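Local coordinates for protein histone-lysine N-methyltransferase family member SUVH9 (PDB 4NJ5) that acts in gene silencing, apparently without methyltransferase activity, and may bind methylated DNA and recruit RNA polymerase V to chromatin, at residues Y23-M28 with E422-L427; I83-F88 with E185-V190; D201-V206 with V213-L218. One frame throughout, in Å; residues are numbered along the deposited sequence.

Helix 8-35, near the N terminus, supplies the first half of contact 1, and its partner, a loop of the SET region, comes almost 400 residues later. The long loop so closed encloses both other contacts. Contact 2 joins 83-88 to 185-190 and closes most of the SRA region; directly afterwards the chain enters strand 190-206, whose far end pairs with 213-218 in contact 3, closing the short turn of a beta hairpin. Contacts 2 and 3 therefore follow each other in series, served by one sheet, with centres about 29 Å apart. Contacts 1 and 2 touch: Arg27 NE lies 3.7 Å from Phe86 CE1, so helix 8-35 links the SRA region with the SET region.

Contact 1 of 3, residues Y23-M28 with E422-L427; sequences YDSLRM and EDWGDL
A type II beta turn, Asp423 to Asp426, brings Trp424 and Gly425 of the SET region against Ser25 on helix 8-35. Gly425 N donates to Ser25 OG at 2.9 Å, through a bent bond with an N-H...O angle of 141°. Because OG stands anti to the carbonyl carbon (chi1 -63°), beside the backbone N, it can also bond to Met21 O one helical turn back, and the hydroxyl is gripped from both sides of the contact. Gly425 itself has a positive phi of 93°, where a CB would jam against the preceding carbonyl oxygen.

Trp424 turns one indole face to the serine: Ser25 OG sits over it, offset toward the rim, 3.6 Å from Trp424 CE3, while Asp24 CB meets the ring edge, 3.8 Å from CH2. Met28 adds a Met-aromatic contact from an oblique direction, its SD 3.6 Å from Trp424 CZ2. Beyond the turn, Leu427 lays CD2 against the helix backbone, 3.5 Å from Leu26 N and close to Ser25 CB. Within the helix, Arg27 NE and NH2 both bind Asp24 OD1 side-on, the NH2 bond measuring 2.9 Å, while Asp24 OD2 bonds to Asn493 ND2.

Trp424 NE1 bonds to Leu330 O, so the polar end of the indole is satisfied in this buried setting. The two bonds at Ser25 likewise pay for burying its hydroxyl and fix its rotation, while Asp24, Met28 and Leu427 touch the opposite segment through carbon and sulfur atoms.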
loop_
_atom_site.group_PDB
_atom_site.type_symbol
_atom_site.label_atom_id
_atom_site.label_comp_id
_atom_site.label_asym_id
_atom_site.label_seq_id
_atom_site.Cartn_x
_atom_site.Cartn_y
_atom_site.Cartn_z
ATOM N N TYR A 23 -11.331 3.488 -5.323
ATOM C CA TYR A 23 -10.506 3.471 -6.530
ATOM C C TYR A 23 -9.842 2.109 -6.769
ATOM O O TYR A 23 -10.010 1.503 -7.835
ATOM C CB TYR A 23 -9.458 4.587 -6.499
ATOM C CG TYR A 23 -8.573 4.616 -7.725
ATOM C CD1 TYR A 23 -9.014 5.189 -8.913
ATOM C CD2 TYR A 23 -7.300 4.070 -7.695
ATOM C CE1 TYR A 23 -8.209 5.214 -10.035
ATOM C CE2 TYR A 23 -6.489 4.088 -8.814
ATOM C CZ TYR A 23 -6.947 4.661 -9.980
ATOM O OH TYR A 23 -6.138 4.678 -11.090
ATOM N N ASP A 24 -9.106 1.625 -5.772
ATOM C CA ASP A 24 -8.412 0.347 -5.916
ATOM C C ASP A 24 -9.362 -0.847 -6.083
ATOM O O ASP A 24 -9.073 -1.772 -6.857
ATOM C CB ASP A 24 -7.424 0.122 -4.765
ATOM C CG ASP A 24 -6.134 0.908 -4.946
ATOM O OD1 ASP A 24 -5.656 1.005 -6.097
ATOM O OD2 ASP A 24 -5.600 1.430 -3.943
ATOM N N SER A 25 -10.494 -0.825 -5.378
ATOM C CA SER A 25 -11.494 -1.875 -5.563
ATOM C C SER A 25 -12.025 -1.890 -6.995
ATOM O O SER A 25 -12.170 -2.954 -7.603
ATOM C CB SER A 25 -12.653 -1.712 -4.583
ATOM O OG SER A 25 -12.200 -1.851 -3.251
ATOM N N LEU A 26 -12.310 -0.703 -7.525
ATOM C CA LEU A 26 -12.817 -0.565 -8.887
ATOM C C LEU A 26 -11.804 -1.085 -9.907
ATOM O O LEU A 26 -12.155 -1.873 -10.795
ATOM C CB LEU A 26 -13.152 0.896 -9.186
ATOM C CG LEU A 26 -14.397 1.209 -10.019
ATOM C CD1 LEU A 26 -14.220 2.562 -10.693
ATOM C CD2 LEU A 26 -14.687 0.129 -11.054
ATOM N N ARG A 27 -10.557 -0.633 -9.783
ATOM C CA ARG A 27 -9.481 -1.145 -10.627
ATOM C C ARG A 27 -9.477 -2.664 -10.622
ATOM O O ARG A 27 -9.532 -3.302 -11.679
ATOM C CB ARG A 27 -8.120 -0.658 -10.134
ATOM C CG ARG A 27 -7.634 0.641 -10.733
ATOM C CD ARG A 27 -6.122 0.764 -10.573
ATOM N NE ARG A 27 -5.669 0.346 -9.247
ATOM C CZ ARG A 27 -5.018 -0.788 -8.998
ATOM N NH1 ARG A 27 -4.734 -1.624 -9.989
ATOM N NH2 ARG A 27 -4.651 -1.085 -7.757
ATOM N N MET A 28 -9.421 -3.238 -9.422
ATOM C CA MET A 28 -9.363 -4.687 -9.286
ATOM C C MET A 28 -10.563 -5.365 -9.946
ATOM O O MET A 28 -10.433 -6.438 -10.536
ATOM C CB MET A 28 -9.237 -5.087 -7.814
ATOM C CG MET A 28 -7.876 -4.751 -7.215
ATOM S SD MET A 28 -7.772 -5.072 -5.445
ATOM C CE MET A 28 -8.092 -6.838 -5.409
ATOM N N GLU A 422 -13.935 -2.757 6.272
ATOM C CA GLU A 422 -14.946 -3.667 5.738
ATOM C C GLU A 422 -15.537 -3.216 4.401
ATOM O O GLU A 422 -16.157 -4.006 3.693
ATOM C CB GLU A 422 -16.031 -3.964 6.783
ATOM C CG GLU A 422 -15.569 -4.936 7.863
ATOM C CD GLU A 422 -16.641 -5.257 8.885
ATOM O OE1 GLU A 422 -17.777 -4.763 8.740
ATOM O OE2 GLU A 422 -16.347 -6.008 9.840
ATOM N N ASP A 423 -15.332 -1.949 4.061
ATOM C CA ASP A 423 -15.804 -1.417 2.783
ATOM C C ASP A 423 -14.860 -1.753 1.629
ATOM O O ASP A 423 -15.085 -1.346 0.492
ATOM C CB ASP A 423 -16.014 0.096 2.866
ATOM C CG ASP A 423 -17.194 0.469 3.735
ATOM O OD1 ASP A 423 -18.058 -0.406 3.985
ATOM O OD2 ASP A 423 -17.272 1.642 4.159
ATOM N N TRP A 424 -13.797 -2.489 1.930
ATOM C CA TRP A 424 -12.857 -2.946 0.909
ATOM C C TRP A 424 -13.556 -3.887 -0.070
ATOM O O TRP A 424 -14.156 -4.885 0.330
ATOM C CB TRP A 424 -11.662 -3.633 1.575
ATOM C CG TRP A 424 -10.661 -4.201 0.630
ATOM C CD1 TRP A 424 -10.329 -5.516 0.483
ATOM C CD2 TRP A 424 -9.852 -3.474 -0.304
ATOM N NE1 TRP A 424 -9.363 -5.655 -0.485
ATOM C CE2 TRP A 424 -9.052 -4.417 -0.983
ATOM C CE3 TRP A 424 -9.726 -2.121 -0.631
ATOM C CZ2 TRP A 424 -8.139 -4.049 -1.972
ATOM C CZ3 TRP A 424 -8.820 -1.757 -1.612
ATOM C CH2 TRP A 424 -8.039 -2.718 -2.271
ATOM N N GLY A 425 -13.503 -3.549 -1.354
ATOM C CA GLY A 425 -14.181 -4.333 -2.371
ATOM C C GLY A 425 -15.586 -3.844 -2.689
ATOM O O GLY A 425 -16.217 -4.324 -3.631
ATOM N N ASP A 426 -16.078 -2.890 -1.902
ATOM C CA ASP A 426 -17.407 -2.320 -2.118
ATOM C C ASP A 426 -17.383 -1.366 -3.311
ATOM O O ASP A 426 -16.610 -0.414 -3.342
ATOM C CB ASP A 426 -17.903 -1.597 -0.855
ATOM C CG ASP A 426 -19.375 -1.190 -0.935
ATOM O OD1 ASP A 426 -19.824 -0.726 -1.999
ATOM O OD2 ASP A 426 -20.089 -1.333 0.080
ATOM N N LEU A 427 -18.248 -1.629 -4.284
ATOM C CA LEU A 427 -18.327 -0.820 -5.492
ATOM C C LEU A 427 -19.696 -0.173 -5.624
ATOM O O LEU A 427 -20.070 0.290 -6.704
ATOM C CB LEU A 427 -18.075 -1.697 -6.717
ATOM C CG LEU A 427 -16.770 -2.489 -6.717
ATOM C CD1 LEU A 427 -16.759 -3.473 -7.870
ATOM C CD2 LEU A 427 -15.597 -1.537 -6.804
#

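Contact 2 of 3, residues I83-F88 with E185-V190; sequences IFFFRF and EVSSRV
Phe85 and Val186 make the tightest apolar contact between 83-88 and 185-190, and Phe85 can be followed outward from its CB, which lies 3.4 Å from Ser187 OG. Its CG, anti to the carbonyl carbon (chi1 -58°), begins a ring with Val186 CG1 over the centre of one face. This CH-pi contact is close, the methyl standing 3.3 Å from the ring centroid and nearly on the ring normal. Along the rim, CD1 faces Arg189 O near the ring plane, CE1 meets Val190 CG2 at 4.0 Å, and CZ at the far end is also in contact with Val186 CG1.

The carbonyl oxygen of Phe85 is the polar centre. Arg189 NH1 binds it at 3.0 Å, with an N-H...O angle of 165° and the oxygen in the guanidinium plane, and Ser187 OG approaches the same atom to 2.8 Å. The arginine chain bends at chi2 and chi3 to reach it, and NH1 also passes 3.5 Å from Phe86 CD2. On the other branch of Val186, CG2 lies 3.6 Å from Phe86 CE1.

The other terminal nitrogen, Arg189 NH2, makes a salt bridge with Asp48 of helix 46-60. Phe86 packs against that helix and against Tyr23 and Arg27 of helix 8-35, so the contact sits where the SRA sheet, through strands 83-84 and 190-206, meets two N-terminal helices.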
loop_
_atom_site.group_PDB
_atom_site.type_symbol
_atom_site.label_atom_id
_atom_site.label_comp_id
_atom_site.label_asym_id
_atom_site.label_seq_id
_atom_site.Cartn_x
_atom_site.Cartn_y
_atom_site.Cartn_z
ATOM N N ILE A 83 1.848 7.508 -1.213
ATOM C CA ILE A 83 2.306 6.947 -2.478
ATOM C C ILE A 83 1.142 6.590 -3.391
ATOM O O ILE A 83 0.044 6.267 -2.929
ATOM C CB ILE A 83 3.178 5.695 -2.276
ATOM C CG1 ILE A 83 2.421 4.646 -1.457
ATOM C CG2 ILE A 83 4.498 6.068 -1.618
ATOM C CD1 ILE A 83 3.127 3.309 -1.372
ATOM N N PHE A 84 1.404 6.654 -4.692
ATOM C CA PHE A 84 0.413 6.357 -5.716
ATOM C C PHE A 84 1.095 5.596 -6.847
ATOM O O PHE A 84 2.304 5.718 -7.039
ATOM C CB PHE A 84 -0.212 7.654 -6.231
ATOM C CG PHE A 84 -0.824 8.490 -5.147
ATOM C CD1 PHE A 84 -0.067 9.431 -4.467
ATOM C CD2 PHE A 84 -2.150 8.320 -4.790
ATOM C CE1 PHE A 84 -0.625 10.187 -3.457
ATOM C CE2 PHE A 84 -2.716 9.077 -3.783
ATOM C CZ PHE A 84 -1.952 10.012 -3.115
ATOM N N PHE A 85 0.326 4.812 -7.597
ATOM C CA PHE A 85 0.918 3.935 -8.608
ATOM C C PHE A 85 0.580 4.321 -10.044
ATOM O O PHE A 85 1.165 3.794 -10.986
ATOM C CB PHE A 85 0.511 2.488 -8.349
ATOM C CG PHE A 85 0.899 1.992 -6.992
ATOM C CD1 PHE A 85 2.232 1.816 -6.662
ATOM C CD2 PHE A 85 -0.069 1.701 -6.042
ATOM C CE1 PHE A 85 2.598 1.357 -5.409
ATOM C CE2 PHE A 85 0.288 1.237 -4.787
ATOM C CZ PHE A 85 1.624 1.066 -4.470
ATOM N N PHE A 86 -0.367 5.236 -10.207
ATOM C CA PHE A 86 -0.799 5.646 -11.534
ATOM C C PHE A 86 -1.014 7.151 -11.594
ATOM O O PHE A 86 -1.378 7.776 -10.595
ATOM C CB PHE A 86 -2.096 4.929 -11.922
ATOM C CG PHE A 86 -2.010 3.429 -11.870
ATOM C CD1 PHE A 86 -2.469 2.734 -10.761
ATOM C CD2 PHE A 86 -1.480 2.710 -12.933
ATOM C CE1 PHE A 86 -2.399 1.353 -10.708
ATOM C CE2 PHE A 86 -1.408 1.323 -12.887
ATOM C CZ PHE A 86 -1.868 0.645 -11.772
ATOM N N ARG A 87 -0.793 7.730 -12.770
ATOM C CA ARG A 87 -1.037 9.150 -12.975
ATOM C C ARG A 87 -2.494 9.521 -12.728
ATOM O O ARG A 87 -2.783 10.515 -12.083
ATOM C CB ARG A 87 -0.627 9.563 -14.387
ATOM C CG ARG A 87 0.850 9.477 -14.671
ATOM C CD ARG A 87 1.613 10.537 -13.915
ATOM N NE ARG A 87 2.362 11.423 -14.800
ATOM C CZ ARG A 87 1.961 12.640 -15.147
ATOM N NH1 ARG A 87 2.698 13.384 -15.957
ATOM N NH2 ARG A 87 0.820 13.109 -14.676
ATOM N N PHE A 88 -3.409 8.711 -13.244
ATOM C CA PHE A 88 -4.836 9.004 -13.139
ATOM C C PHE A 88 -5.271 9.020 -11.678
ATOM O O PHE A 88 -6.140 9.803 -11.270
ATOM C CB PHE A 88 -5.638 7.963 -13.909
ATOM C CG PHE A 88 -6.692 8.547 -14.802
ATOM C CD1 PHE A 88 -7.911 8.949 -14.285
ATOM C CD2 PHE A 88 -6.468 8.676 -16.164
ATOM C CE1 PHE A 88 -8.890 9.474 -15.112
ATOM C CE2 PHE A 88 -7.441 9.197 -16.988
ATOM C CZ PHE A 88 -8.656 9.595 -16.460
ATOM N N GLU A 185 4.173 -4.101 -6.711
ATOM C CA GLU A 185 3.490 -5.216 -7.360
ATOM C C GLU A 185 2.245 -4.827 -8.165
ATOM O O GLU A 185 1.548 -5.690 -8.695
ATOM C CB GLU A 185 3.149 -6.300 -6.330
ATOM C CG GLU A 185 4.138 -7.467 -6.290
ATOM C CD GLU A 185 5.575 -7.027 -6.045
ATOM O OE1 GLU A 185 6.473 -7.487 -6.784
ATOM O OE2 GLU A 185 5.812 -6.231 -5.109
ATOM N N VAL A 186 1.971 -3.532 -8.271
ATOM C CA VAL A 186 0.762 -3.078 -8.963
ATOM C C VAL A 186 1.057 -2.355 -10.280
ATOM O O VAL A 186 0.302 -2.486 -11.246
ATOM C CB VAL A 186 -0.133 -2.229 -8.023
ATOM C CG1 VAL A 186 0.724 -1.407 -7.090
ATOM C CG2 VAL A 186 -1.106 -1.358 -8.805
ATOM N N SER A 187 2.164 -1.624 -10.334
ATOM C CA SER A 187 2.571 -0.970 -11.577
ATOM C C SER A 187 4.088 -0.852 -11.705
ATOM O O SER A 187 4.833 -1.312 -10.846
ATOM C CB SER A 187 1.933 0.417 -11.698
ATOM O OG SER A 187 2.571 1.345 -10.840
ATOM N N SER A 188 4.535 -0.219 -12.782
ATOM C CA SER A 188 5.962 -0.087 -13.065
ATOM C C SER A 188 6.620 1.104 -12.360
ATOM O O SER A 188 7.843 1.240 -12.385
ATOM C CB SER A 188 6.198 -0.003 -14.575
ATOM O OG SER A 188 5.423 1.035 -15.158
ATOM N N ARG A 189 5.820 1.962 -11.731
ATOM C CA ARG A 189 6.375 3.136 -11.060
ATOM C C ARG A 189 5.616 3.530 -9.795
ATOM O O ARG A 189 4.499 3.078 -9.556
ATOM C CB ARG A 189 6.443 4.332 -12.022
ATOM C CG ARG A 189 5.217 5.245 -11.996
ATOM C CD ARG A 189 3.949 4.533 -12.448
ATOM N NE ARG A 189 3.940 4.266 -13.882
ATOM C CZ ARG A 189 2.936 3.676 -14.522
ATOM N NH1 ARG A 189 1.858 3.287 -13.853
ATOM N NH2 ARG A 189 3.009 3.477 -15.832
ATOM N N VAL A 190 6.236 4.393 -8.997
ATOM C CA VAL A 190 5.622 4.922 -7.789
ATOM C C VAL A 190 5.591 6.452 -7.840
ATOM O O VAL A 190 6.603 7.089 -8.145
ATOM C CB VAL A 190 6.391 4.457 -6.526
ATOM C CG1 VAL A 190 5.975 5.264 -5.307
ATOM C CG2 VAL A 190 6.178 2.968 -6.289
#

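Contact 3 of 3, residues D201-V206 with V213-L218; sequences DSWFDV and VFKYRL
Lys215 N donates to Trp203 O at 2.9 Å in an almost straight bond, and Trp203 N returns one to Lys215 O. This hydrogen-bonded pair lies near the turn end of the antiparallel beta hairpin of strands 190-206 and 212-220, part of the SRA sheet, in which strand 212-220 also pairs with 136-140; Asp205 and Val213 form a second such pair, also with two bonds.

On the face that carries Trp203, Lys215 and Asp205, CG of Trp203 stands between the backbone N and the carbonyl carbon (chi1 68°), and the indole turns over the neighbouring strand. Lys215 CB lies over the ring face, 3.4 Å from Trp203 CE2, a CH-pi contact. Trp203 NE1 reaches Asp205 OD2 at 3.3 Å, and Lys215 CD lies 3.2 Å from that oxygen; Lys215 NZ itself bonds to Thr140 OG1. An alanine in place of Trp203 would probably leave Lys215 CB without its covering ring and Asp205 OD2 without the indole donor.

On the opposite face, Tyr216 and Phe214 pack against helix 159-169, Ser202 CB lies 3.5 Å from Tyr216 CD1, and Phe204 CD1 approaches Phe214 CE2 to 4.3 Å.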
loop_
_atom_site.group_PDB
_atom_site.type_symbol
_atom_site.label_atom_id
_atom_site.label_comp_id
_atom_site.label_asym_id
_atom_site.label_seq_id
_atom_site.Cartn_x
_atom_site.Cartn_y
_atom_site.Cartn_z
ATOM N N ASP A 201 12.493 31.633 -9.008
ATOM C CA ASP A 201 13.244 32.166 -10.138
ATOM C C ASP A 201 12.843 31.486 -11.445
ATOM O O ASP A 201 12.403 30.342 -11.446
ATOM C CB ASP A 201 14.750 32.028 -9.904
ATOM C CG ASP A 201 15.559 32.938 -10.803
ATOM O OD1 ASP A 201 14.958 33.843 -11.417
ATOM O OD2 ASP A 201 16.791 32.756 -10.893
ATOM N N SER A 202 12.986 32.204 -12.553
ATOM C CA SER A 202 12.676 31.655 -13.869
ATOM C C SER A 202 13.563 32.293 -14.924
ATOM O O SER A 202 13.964 33.450 -14.786
ATOM C CB SER A 202 11.213 31.906 -14.227
ATOM O OG SER A 202 11.019 33.259 -14.599
ATOM N N TRP A 203 13.862 31.550 -15.984
ATOM C CA TRP A 203 14.702 32.089 -17.045
ATOM C C TRP A 203 14.572 31.336 -18.363
ATOM O O TRP A 203 14.031 30.231 -18.411
ATOM C CB TRP A 203 16.169 32.131 -16.600
ATOM C CG TRP A 203 16.799 30.783 -16.430
ATOM C CD1 TRP A 203 17.570 30.121 -17.339
ATOM C CD2 TRP A 203 16.718 29.932 -15.277
ATOM N NE1 TRP A 203 17.975 28.913 -16.827
ATOM C CE2 TRP A 203 17.467 28.773 -15.564
ATOM C CE3 TRP A 203 16.088 30.038 -14.034
ATOM C CZ2 TRP A 203 17.600 27.727 -14.651
ATOM C CZ3 TRP A 203 16.223 28.997 -13.129
ATOM C CH2 TRP A 203 16.973 27.858 -13.443
ATOM N N PHE A 204 15.065 31.961 -19.430
ATOM C CA PHE A 204 15.146 31.341 -20.749
ATOM C C PHE A 204 16.446 30.570 -20.833
ATOM O O PHE A 204 17.487 31.065 -20.404
ATOM C CB PHE A 204 15.118 32.419 -21.834
ATOM C CG PHE A 204 15.260 31.885 -23.237
ATOM C CD1 PHE A 204 14.182 31.300 -23.884
ATOM C CD2 PHE A 204 16.462 31.999 -23.919
ATOM C CE1 PHE A 204 14.304 30.823 -25.174
ATOM C CE2 PHE A 204 16.593 31.525 -25.213
ATOM C CZ PHE A 204 15.511 30.935 -25.842
ATOM N N ASP A 205 16.394 29.361 -21.380
ATOM C CA ASP A 205 17.596 28.537 -21.483
ATOM C C ASP A 205 17.631 27.743 -22.790
ATOM O O ASP A 205 16.604 27.529 -23.428
ATOM C CB ASP A 205 17.703 27.594 -20.284
ATOM C CG ASP A 205 19.129 27.157 -20.016
ATOM O OD1 ASP A 205 19.947 27.188 -20.959
ATOM O OD2 ASP A 205 19.432 26.784 -18.864
ATOM N N VAL A 206 18.823 27.322 -23.194
ATOM C CA VAL A 206 18.982 26.586 -24.442
ATOM C C VAL A 206 19.632 25.228 -24.212
ATOM O O VAL A 206 20.621 25.113 -23.476
ATOM C CB VAL A 206 19.823 27.375 -25.464
ATOM C CG1 VAL A 206 19.703 26.748 -26.844
ATOM C CG2 VAL A 206 19.361 28.810 -25.530
ATOM N N VAL A 213 13.967 26.773 -24.323
ATOM C CA VAL A 213 13.121 26.203 -23.282
ATOM C C VAL A 213 13.046 27.172 -22.105
ATOM O O VAL A 213 13.853 28.100 -21.998
ATOM C CB VAL A 213 13.665 24.850 -22.778
ATOM C CG1 VAL A 213 13.881 23.882 -23.943
ATOM C CG2 VAL A 213 14.957 25.053 -21.999
ATOM N N PHE A 214 12.073 26.964 -21.226
ATOM C CA PHE A 214 11.977 27.772 -20.019
ATOM C C PHE A 214 12.317 26.943 -18.778
ATOM O O PHE A 214 11.925 25.782 -18.665
ATOM C CB PHE A 214 10.588 28.408 -19.893
ATOM C CG PHE A 214 10.253 29.358 -21.011
ATOM C CD1 PHE A 214 9.546 28.924 -22.121
ATOM C CD2 PHE A 214 10.650 30.686 -20.955
ATOM C CE1 PHE A 214 9.235 29.798 -23.153
ATOM C CE2 PHE A 214 10.343 31.564 -21.983
ATOM C CZ PHE A 214 9.633 31.118 -23.082
ATOM N N LYS A 215 13.059 27.547 -17.854
ATOM C CA LYS A 215 13.452 26.870 -16.626
ATOM C C LYS A 215 12.985 27.621 -15.381
ATOM O O LYS A 215 12.972 28.853 -15.346
ATOM C CB LYS A 215 14.966 26.660 -16.593
ATOM C CG LYS A 215 15.420 25.379 -17.277
ATOM C CD LYS A 215 16.930 25.332 -17.444
ATOM C CE LYS A 215 17.392 23.928 -17.783
ATOM N NZ LYS A 215 16.413 23.246 -18.669
ATOM N N TYR A 216 12.601 26.865 -14.359
ATOM C CA TYR A 216 12.060 27.437 -13.137
ATOM C C TYR A 216 12.709 26.775 -11.933
ATOM O O TYR A 216 12.837 25.553 -11.878
ATOM C CB TYR A 216 10.542 27.244 -13.086
ATOM C CG TYR A 216 9.823 27.641 -14.357
ATOM C CD1 TYR A 216 9.322 28.925 -14.523
ATOM C CD2 TYR A 216 9.646 26.731 -15.390
ATOM C CE1 TYR A 216 8.662 29.290 -15.684
ATOM C CE2 TYR A 216 8.991 27.087 -16.553
ATOM C CZ TYR A 216 8.500 28.365 -16.693
ATOM O OH TYR A 216 7.847 28.718 -17.849
ATOM N N ARG A 217 13.132 27.587 -10.974
ATOM C CA ARG A 217 13.753 27.069 -9.767
ATOM C C ARG A 217 12.723 26.955 -8.653
ATOM O O ARG A 217 12.135 27.951 -8.231
ATOM C CB ARG A 217 14.914 27.959 -9.334
ATOM C CG ARG A 217 15.385 27.706 -7.919
ATOM C CD ARG A 217 16.544 28.613 -7.564
ATOM N NE ARG A 217 17.808 27.889 -7.565
ATOM C CZ ARG A 217 18.395 27.418 -6.472
ATOM N NH1 ARG A 217 17.835 27.607 -5.285
ATOM N NH2 ARG A 217 19.545 26.766 -6.564
ATOM N N LEU A 218 12.508 25.726 -8.197
ATOM C CA LEU A 218 11.540 25.433 -7.148
ATOM C C LEU A 218 12.242 25.175 -5.821
ATOM O O LEU A 218 13.218 24.428 -5.758
ATOM C CB LEU A 218 10.693 24.215 -7.527
ATOM C CG LEU A 218 9.380 24.473 -8.268
ATOM C CD1 LEU A 218 9.619 25.199 -9.582
ATOM C CD2 LEU A 218 8.637 23.167 -8.504
#